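6-phosphogluconate dehydrogenase, NAD-binding (Mycolicibacterium smegmatis MC2 155, PDB 6SMT) reduces imines with S-enantioselectivity as an imine reductase that binds the dinucleotide cofactor NADPH. Local coordinates at the interface of chains A and B. Residues are numbered along the deposited sequence; one frame, centred on the assembly and turned at random. Chains: chain A/B, 6-phosphogluconate dehydrogenase, NAD-binding.

The interface of chains A and B. Residues chain A 226, 229-230; chain B 194, 198, 204.
In the two-fold dimer interface of this imine reductase, whose interlocked C-terminal helical domains are typical of the family, the C-terminal end of helix 204-231 of chain A, at A:Ala226, A:Val229 and A:Glu230, packs against the end of helix 171-199 and the start of helix 204-231 of chain B. B:Pro204, the first residue of its helix, lies against successive turns of the chain A helix: its CB points at the methyl CB of A:Ala226, 3.9 Å away, while the side chain of A:Glu230 passes over one face of the ring, with CG 3.8 Å from the proline CD. The glutamate chain is extended beyond CG (chi2 178°) and passes the proline ring in the opposite direction, which carries the carboxylate oxygen OE2 to 3.5 Å from the ring carbon CD. OE2 lies over the ring, equally near CD and the ring nitrogen N, in a van der Waals contact with the ring face and not a polar bond. OE2 stays 5.6 Å from the guanidinium NH2 of B:Arg198, too far for a salt bridge, although the opposite charges may still attract weakly.

B:Leu194 fills in beside the proline, its CD1 methyl 3.9 Å from CA of A:Ala226. B:Arg198 runs past A:Val229 and turns at chi3 (-101°), which lays NH1 3.9 Å from the valine methyl CG1. A polar link runs through a water bound to the last turn of the chain A helix, 2.9 Å from the carbonyl O of A:Val229 and more distantly from that of A:Glu230. B:Arg198 NH2 donates to this water at 3.0 Å, bent to 141° at the hydrogen, whereas the NH1 approach is weak, a position in which the likely positive charge may suit the carbonyl end of the helix.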
loop_
_atom_site.group_PDB
_atom_site.type_symbol
_atom_site.label_atom_id
_atom_site.label_comp_id
_atom_site.label_asym_id
_atom_site.label_seq_id
_atom_site.Cartn_x
_atom_site.Cartn_y
_atom_site.Cartn_z
ATOM N N ALA A 226 -10.336 2.126 -9.544
ATOM C CA ALA A 226 -11.101 0.942 -9.954
ATOM C C ALA A 226 -12.265 1.364 -10.859
ATOM O O ALA A 226 -12.546 0.680 -11.819
ATOM C CB ALA A 226 -11.569 0.254 -8.705
ATOM N N VAL A 229 -10.918 2.310 -14.303
ATOM C CA VAL A 229 -10.491 1.094 -15.047
ATOM C C VAL A 229 -11.768 0.410 -15.578
ATOM O O VAL A 229 -11.799 0.086 -16.750
ATOM C CB VAL A 229 -9.644 0.171 -14.155
ATOM C CG1 VAL A 229 -9.482 -1.196 -14.749
ATOM C CG2 VAL A 229 -8.310 0.809 -13.852
ATOM N N GLU A 230 -12.813 0.284 -14.779
ATOM C CA GLU A 230 -14.061 -0.352 -15.285
ATOM C C GLU A 230 -14.732 0.450 -16.394
ATOM O O GLU A 230 -15.240 -0.164 -17.363
ATOM C CB GLU A 230 -15.020 -0.461 -14.119
ATOM C CG GLU A 230 -14.980 -1.864 -13.613
ATOM C CD GLU A 230 -15.849 -2.138 -12.400
ATOM O OE1 GLU A 230 -16.506 -1.158 -11.857
ATOM O OE2 GLU A 230 -15.918 -3.284 -12.062
ATOM N N LEU B 194 -5.536 -5.281 -9.779
ATOM C CA LEU B 194 -6.749 -5.212 -10.610
ATOM C C LEU B 194 -6.540 -6.004 -11.897
ATOM O O LEU B 194 -7.504 -6.664 -12.331
ATOM C CB LEU B 194 -7.120 -3.770 -10.950
ATOM C CG LEU B 194 -7.625 -2.901 -9.837
ATOM C CD1 LEU B 194 -8.111 -1.578 -10.379
ATOM C CD2 LEU B 194 -8.710 -3.566 -9.009
ATOM N N ARG B 198 -8.728 -9.236 -12.925
ATOM C CA ARG B 198 -9.606 -9.200 -14.121
ATOM C C ARG B 198 -9.349 -10.424 -14.973
ATOM O O ARG B 198 -10.357 -11.041 -15.489
ATOM C CB ARG B 198 -9.414 -7.911 -14.913
ATOM C CG ARG B 198 -10.196 -7.846 -16.196
ATOM C CD ARG B 198 -10.145 -6.395 -16.640
ATOM N NE ARG B 198 -11.364 -5.705 -16.326
ATOM C CZ ARG B 198 -11.625 -4.467 -16.752
ATOM N NH1 ARG B 198 -10.696 -3.790 -17.396
ATOM N NH2 ARG B 198 -12.834 -4.007 -16.641
ATOM N N PRO B 204 -13.105 -5.117 -11.053
ATOM C CA PRO B 204 -12.667 -4.258 -9.978
ATOM C C PRO B 204 -13.760 -4.060 -8.950
ATOM O O PRO B 204 -13.489 -4.065 -7.753
ATOM C CB PRO B 204 -12.276 -2.958 -10.728
ATOM C CG PRO B 204 -11.796 -3.465 -12.052
ATOM C CD PRO B 204 -12.736 -4.607 -12.381
HETATM O O HOH W 1 -12.797 -1.760 -18.693
#